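Local coordinates for DUF1491 domain-containing protein (Caulobacter crescentus, PDB 4GOQ), which is of unknown function, a small single-chain alpha/beta protein of the DUF1491 family, at residues 63-69 and 104-110; 49-53 and 100-104. All blocks are in the same frame, centred on the assembly; numbering follows the deposited sequence. Where two conformers were deposited one is given.

Contact 1. Residues 63-69 and 104-110; sequences FWMQPVR and LTEPVES
Residues 106-109 of the C-terminal tail are extended, after a kink at Thr105 (phi/psi -90/-25), and 107-109 run parallel to 63-65 of an edge strand. The two meet in a single parallel beta bridge, Trp64 with Val108, CA atoms 4.5 Å apart. The flanking pairs are Phe63-Pro107 (CA-CA 4.9 Å) and Met65-Glu109 (CA-CA 5.0 Å). Trp64 N donates to Pro107 O at 2.8 Å, and Glu109 N donates to Trp64 O at 2.7 Å. The tail thus lines the edge of the five-stranded mixed sheet.

Trp64 (chi1 m, chi2 88°) donates a hydrogen bond from NE1 to Glu106 OE1 at 2.8 Å. Glu106 OE2 is hydrogen-bonded to Trp9 NE1 of helix 6-19. Leu104 CD1 makes a CH-pi contact over the five-membered ring of Trp64, 3.8 Å from its centroid. Phe63 CB touches Pro107 CB at 4.2 Å.

After the bridge, Gln66 N donates to Glu109 OE1 and Gln66 NE2 to Glu109 O, each at 3.1 Å. Met65 is selenomethionine, with CB 3.5 Å from Glu109 OE1. Arg69 reaches the terminal carboxylate: NH1 forms a salt bridge with Ser110 OXT at 2.8 Å, and NH2 donates to Ser110 O at 2.7 Å.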
loop_
_atom_site.group_PDB
_atom_site.type_symbol
_atom_site.label_atom_id
_atom_site.label_comp_id
_atom_site.label_asym_id
_atom_site.label_seq_id
_atom_site.Cartn_x
_atom_site.Cartn_y
_atom_site.Cartn_z
ATOM N N PHE A 63 -8.229 -1.492 8.813
ATOM C CA PHE A 63 -8.787 -1.344 7.481
ATOM C C PHE A 63 -7.907 -0.371 6.682
ATOM O O PHE A 63 -7.001 0.263 7.239
ATOM C CB PHE A 63 -10.265 -0.928 7.520
ATOM C CG PHE A 63 -10.571 0.522 7.864
ATOM C CD1 PHE A 63 -10.771 0.914 9.185
ATOM C CD2 PHE A 63 -10.741 1.468 6.862
ATOM C CE1 PHE A 63 -11.080 2.248 9.496
ATOM C CE2 PHE A 63 -11.031 2.799 7.175
ATOM C CZ PHE A 63 -11.237 3.171 8.488
ATOM N N TRP A 64 -8.112 -0.334 5.377
ATOM C CA TRP A 64 -7.333 0.558 4.508
ATOM C C TRP A 64 -8.184 1.725 4.008
ATOM O O TRP A 64 -9.304 1.540 3.544
ATOM C CB TRP A 64 -6.740 -0.224 3.327
ATOM C CG TRP A 64 -5.772 -1.284 3.776
ATOM C CD1 TRP A 64 -6.059 -2.572 4.122
ATOM C CD2 TRP A 64 -4.372 -1.099 4.030
ATOM N NE1 TRP A 64 -4.904 -3.226 4.526
ATOM C CE2 TRP A 64 -3.853 -2.339 4.468
ATOM C CE3 TRP A 64 -3.491 -0.014 3.861
ATOM C CZ2 TRP A 64 -2.509 -2.495 4.836
ATOM C CZ3 TRP A 64 -2.156 -0.175 4.201
ATOM C CH2 TRP A 64 -1.665 -1.412 4.639
HETATM N N MSE A 65 -7.648 2.922 4.121
HETATM C CA MSE A 65 -8.307 4.158 3.690
HETATM C C MSE A 65 -7.490 4.744 2.547
HETATM O O MSE A 65 -6.320 4.383 2.412
HETATM C CB MSE A 65 -8.470 5.164 4.873
HETATM C CG MSE A 65 -7.148 5.662 5.504
HETATM SE SE MSE A 65 -7.349 6.942 7.022
HETATM C CE MSE A 65 -5.642 7.788 6.928
ATOM N N GLN A 66 -8.072 5.650 1.751
ATOM C CA GLN A 66 -7.348 6.358 0.679
ATOM C C GLN A 66 -7.118 7.771 1.179
ATOM O O GLN A 66 -8.077 8.527 1.327
ATOM C CB GLN A 66 -8.084 6.318 -0.667
ATOM C CG GLN A 66 -8.175 4.888 -1.200
ATOM C CD GLN A 66 -8.939 4.837 -2.484
ATOM O OE1 GLN A 66 -8.579 5.487 -3.460
ATOM N NE2 GLN A 66 -10.021 4.071 -2.510
ATOM N N PRO A 67 -5.872 8.094 1.584
ATOM C CA PRO A 67 -5.612 9.431 2.166
ATOM C C PRO A 67 -5.544 10.544 1.122
ATOM O O PRO A 67 -5.538 11.726 1.465
ATOM C CB PRO A 67 -4.261 9.249 2.848
ATOM C CG PRO A 67 -3.561 8.207 2.022
ATOM C CD PRO A 67 -4.638 7.273 1.519
ATOM N N VAL A 68 -5.479 10.156 -0.147
ATOM C CA VAL A 68 -5.423 11.055 -1.306
ATOM C C VAL A 68 -6.045 10.277 -2.475
ATOM O O VAL A 68 -5.862 9.058 -2.564
ATOM C CB VAL A 68 -3.983 11.578 -1.612
ATOM C CG1 VAL A 68 -3.002 10.423 -1.780
ATOM C CG2 VAL A 68 -3.953 12.512 -2.843
ATOM N N ARG A 69 -6.843 10.973 -3.303
ATOM C CA ARG A 69 -7.449 10.380 -4.486
ATOM C C ARG A 69 -7.129 11.248 -5.655
ATOM O O ARG A 69 -7.317 12.467 -5.584
ATOM C CB ARG A 69 -8.971 10.241 -4.366
ATOM C CG ARG A 69 -9.424 9.344 -3.234
ATOM C CD ARG A 69 -10.931 9.474 -3.095
ATOM N NE ARG A 69 -11.354 8.779 -1.886
ATOM C CZ ARG A 69 -11.944 7.595 -1.871
ATOM N NH1 ARG A 69 -12.262 6.988 -3.008
ATOM N NH2 ARG A 69 -12.266 7.027 -0.718
ATOM N N LEU A 104 -4.895 -6.827 -0.905
ATOM C CA LEU A 104 -4.988 -6.623 0.548
ATOM C C LEU A 104 -6.052 -7.534 1.118
ATOM O O LEU A 104 -7.132 -7.633 0.535
ATOM C CB LEU A 104 -5.314 -5.147 0.863
ATOM C CG LEU A 104 -4.234 -4.134 0.404
ATOM C CD1 LEU A 104 -4.767 -2.693 0.431
ATOM C CD2 LEU A 104 -2.940 -4.311 1.201
ATOM N N THR A 105 -5.785 -8.172 2.266
ATOM C CA THR A 105 -6.800 -9.083 2.855
ATOM C C THR A 105 -7.742 -8.354 3.811
ATOM O O THR A 105 -8.853 -8.826 4.030
ATOM C CB THR A 105 -6.166 -10.283 3.552
ATOM O OG1 THR A 105 -5.398 -9.847 4.675
ATOM C CG2 THR A 105 -5.318 -11.122 2.616
ATOM N N GLU A 106 -7.292 -7.233 4.404
ATOM C CA GLU A 106 -8.096 -6.434 5.337
ATOM C C GLU A 106 -9.132 -5.619 4.559
ATOM O O GLU A 106 -8.907 -5.340 3.382
ATOM C CB GLU A 106 -7.205 -5.488 6.178
ATOM C CG GLU A 106 -6.080 -6.167 6.963
ATOM C CD GLU A 106 -4.814 -6.477 6.186
ATOM O OE1 GLU A 106 -4.685 -6.018 5.026
ATOM O OE2 GLU A 106 -3.970 -7.235 6.719
ATOM N N PRO A 107 -10.227 -5.157 5.203
ATOM C CA PRO A 107 -11.212 -4.341 4.479
ATOM C C PRO A 107 -10.621 -3.041 3.958
ATOM O O PRO A 107 -9.706 -2.458 4.547
ATOM C CB PRO A 107 -12.288 -4.066 5.534
ATOM C CG PRO A 107 -12.158 -5.177 6.518
ATOM C CD PRO A 107 -10.664 -5.397 6.593
ATOM N N VAL A 108 -11.164 -2.589 2.843
ATOM C CA VAL A 108 -10.694 -1.404 2.163
ATOM C C VAL A 108 -11.854 -0.378 2.038
ATOM O O VAL A 108 -12.991 -0.763 1.816
ATOM C CB VAL A 108 -10.124 -1.829 0.776
ATOM C CG1 VAL A 108 -9.903 -0.640 -0.132
ATOM C CG2 VAL A 108 -8.835 -2.647 0.912
ATOM N N GLU A 109 -11.532 0.908 2.183
ATOM C CA GLU A 109 -12.453 2.032 2.000
ATOM C C GLU A 109 -12.405 2.376 0.488
ATOM O O GLU A 109 -11.322 2.671 -0.057
ATOM C CB GLU A 109 -11.989 3.197 2.910
ATOM C CG GLU A 109 -12.679 4.539 2.768
ATOM C CD GLU A 109 -11.849 5.634 3.413
ATOM O OE1 GLU A 109 -11.007 6.243 2.706
ATOM O OE2 GLU A 109 -11.946 5.784 4.655
ATOM N N SER A 110 -13.549 2.251 -0.197
ATOM C CA SER A 110 -13.687 2.557 -1.638
ATOM C C SER A 110 -13.519 4.047 -1.948
ATOM O O SER A 110 -13.804 4.870 -1.055
ATOM C CB SER A 110 -15.052 2.109 -2.158
ATOM O OG SER A 110 -16.117 2.768 -1.491
ATOM O OXT SER A 110 -13.169 4.381 -3.105
#

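Contact 2. Residues 49-53 and 100-104; sequences ARLFS and GRHFL
This is a side-chain contact between one face of an inner strand and the irregular segment that follows the last strand, 91-97. Residues 49-53 are extended, within strand 48-56. Arg50 and Phe52 point their CA-to-CB bonds toward 100-104. Residues 100-104 form no regular strand. Gly100 (phi/psi 67/17) and Phe103 (60/20) both have positive phi, so the backbone winds. His102 and Leu104 point back toward the strand. The backbones stay well apart: Arg50 CA to Gly100 CA is 8.5 Å, Phe52 CA to His102 CA is 8.9 Å, and Phe52 CA to Leu104 CA is 9.7 Å.

In the alpha/beta fold, the segment fills space between the mixed sheet and helix 6-19. Phe103 packs on Leu13 and Ala17 of that helix, and Leu104 on Trp9 and Leu13.

Phe52 (chi1 m, chi2 -80°) brings CE2 to 3.9 Å from His102 CB and CG to 4.2 Å from Leu104 CD1. Its ring meets the His102 ring obliquely, with centroids 5.3 Å apart and planes at 69°. His102 takes chi1 p, and its ND1 accepts from Leu104 N at 3.0 Å, a side-chain-to-backbone hydrogen bond within the segment. Arg50 (chi1 m, chi2 t, chi3 m) donates from NH2 to Gly100 O at 3.1 Å. Water 1 makes a second link: it accepts from Arg50 NE at 2.9 Å and donates to Gly100 O at 2.9 Å.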
loop_
_atom_site.group_PDB
_atom_site.type_symbol
_atom_site.label_atom_id
_atom_site.label_comp_id
_atom_site.label_asym_id
_atom_site.label_seq_id
_atom_site.Cartn_x
_atom_site.Cartn_y
_atom_site.Cartn_z
ATOM N N ALA A 49 -4.413 4.829 -10.704
ATOM C CA ALA A 49 -3.766 4.291 -9.514
ATOM C C ALA A 49 -4.445 4.756 -8.236
ATOM O O ALA A 49 -5.115 5.799 -8.202
ATOM C CB ALA A 49 -2.296 4.690 -9.515
ATOM N N ARG A 50 -4.268 3.966 -7.171
ATOM C CA ARG A 50 -4.821 4.287 -5.874
ATOM C C ARG A 50 -3.739 4.169 -4.825
ATOM O O ARG A 50 -2.792 3.402 -4.997
ATOM C CB ARG A 50 -5.996 3.348 -5.530
ATOM C CG ARG A 50 -7.239 3.582 -6.400
ATOM C CD ARG A 50 -8.301 2.534 -6.082
ATOM N NE ARG A 50 -7.870 1.179 -6.449
ATOM C CZ ARG A 50 -8.515 0.070 -6.093
ATOM N NH1 ARG A 50 -9.624 0.144 -5.380
ATOM N NH2 ARG A 50 -8.053 -1.121 -6.456
ATOM N N LEU A 51 -3.889 4.910 -3.741
ATOM C CA LEU A 51 -2.937 4.843 -2.627
ATOM C C LEU A 51 -3.734 4.509 -1.364
ATOM O O LEU A 51 -4.786 5.114 -1.117
ATOM C CB LEU A 51 -2.191 6.177 -2.519
ATOM C CG LEU A 51 -0.894 6.223 -1.735
ATOM C CD1 LEU A 51 0.180 5.337 -2.380
ATOM C CD2 LEU A 51 -0.359 7.650 -1.724
ATOM N N PHE A 52 -3.282 3.485 -0.622
ATOM C CA PHE A 52 -3.945 3.015 0.583
ATOM C C PHE A 52 -3.017 3.177 1.791
ATOM O O PHE A 52 -1.832 2.840 1.698
ATOM C CB PHE A 52 -4.377 1.521 0.422
ATOM C CG PHE A 52 -5.351 1.268 -0.710
ATOM C CD1 PHE A 52 -6.710 1.525 -0.551
ATOM C CD2 PHE A 52 -4.913 0.761 -1.927
ATOM C CE1 PHE A 52 -7.611 1.285 -1.592
ATOM C CE2 PHE A 52 -5.818 0.504 -2.960
ATOM C CZ PHE A 52 -7.158 0.784 -2.794
ATOM N N SER A 53 -3.549 3.729 2.892
ATOM C CA SER A 53 -2.867 3.865 4.185
ATOM C C SER A 53 -3.715 3.191 5.275
ATOM O O SER A 53 -4.912 2.941 5.099
ATOM C CB SER A 53 -2.558 5.315 4.544
ATOM O OG SER A 53 -3.751 6.052 4.774
ATOM N N GLY A 100 -5.645 -3.813 -11.623
ATOM C CA GLY A 100 -5.502 -2.813 -10.565
ATOM C C GLY A 100 -5.752 -3.313 -9.151
ATOM O O GLY A 100 -5.982 -2.501 -8.241
ATOM N N ARG A 101 -5.721 -4.661 -8.967
ATOM C CA ARG A 101 -5.919 -5.348 -7.683
ATOM C C ARG A 101 -4.895 -4.883 -6.709
ATOM O O ARG A 101 -3.731 -4.707 -7.081
ATOM C CB ARG A 101 -5.814 -6.874 -7.843
ATOM C CG ARG A 101 -7.006 -7.502 -8.565
ATOM C CD ARG A 101 -6.807 -8.981 -8.821
ATOM N NE ARG A 101 -5.719 -9.227 -9.773
ATOM C CZ ARG A 101 -5.208 -10.423 -10.045
ATOM N NH1 ARG A 101 -5.676 -11.507 -9.438
ATOM N NH2 ARG A 101 -4.204 -10.542 -10.905
ATOM N N HIS A 102 -5.296 -4.734 -5.448
ATOM C CA HIS A 102 -4.369 -4.334 -4.402
ATOM C C HIS A 102 -3.871 -5.554 -3.580
ATOM O O HIS A 102 -2.905 -5.398 -2.827
ATOM C CB HIS A 102 -5.004 -3.274 -3.483
ATOM C CG HIS A 102 -6.371 -3.675 -3.007
ATOM N ND1 HIS A 102 -6.549 -4.710 -2.126
ATOM C CD2 HIS A 102 -7.583 -3.186 -3.362
ATOM C CE1 HIS A 102 -7.855 -4.805 -1.936
ATOM N NE2 HIS A 102 -8.521 -3.908 -2.666
ATOM N N PHE A 103 -4.547 -6.748 -3.677
ATOM C CA PHE A 103 -4.179 -7.993 -2.953
ATOM C C PHE A 103 -4.196 -7.842 -1.411
ATOM O O PHE A 103 -3.598 -8.654 -0.692
ATOM C CB PHE A 103 -2.793 -8.513 -3.424
ATOM C CG PHE A 103 -2.803 -8.840 -4.902
ATOM C CD1 PHE A 103 -3.321 -10.049 -5.362
ATOM C CD2 PHE A 103 -2.356 -7.914 -5.842
ATOM C CE1 PHE A 103 -3.329 -10.347 -6.734
ATOM C CE2 PHE A 103 -2.369 -8.215 -7.211
ATOM C CZ PHE A 103 -2.850 -9.429 -7.645
ATOM N N LEU A 104 -4.895 -6.827 -0.905
ATOM C CA LEU A 104 -4.988 -6.623 0.548
ATOM C C LEU A 104 -6.052 -7.534 1.118
ATOM O O LEU A 104 -7.132 -7.633 0.535
ATOM C CB LEU A 104 -5.314 -5.147 0.863
ATOM C CG LEU A 104 -4.234 -4.134 0.404
ATOM C CD1 LEU A 104 -4.767 -2.693 0.431
ATOM C CD2 LEU A 104 -2.940 -4.311 1.201
HETATM O O HOH W 1 -5.734 0.350 -8.298
#

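In the fold
Both contacts fasten the chain after strand 91-97 to the same sheet, but at different places. Contact 1 lies at the surface, along edge strand 62-65. Contact 2 is partly buried, against the face of the neighbouring strand 48-56. Contact 1 pairs backbones, adds side-chain bonds from Trp64 and Glu109, and ends in a salt-bridge network at the C-terminus. Contact 2 relies on side chains: Phe52 packs on His102 and Leu104, and Arg50 holds a backbone carbonyl directly and through a water. Leu104 belongs to both and packs on Trp64 as well as Phe52. The two also touch directly: Val108 CG1 lies 3.3 Å from Phe52 CE1, and Met65 O is 2.9 Å from Ser53 N, a probable hydrogen bond.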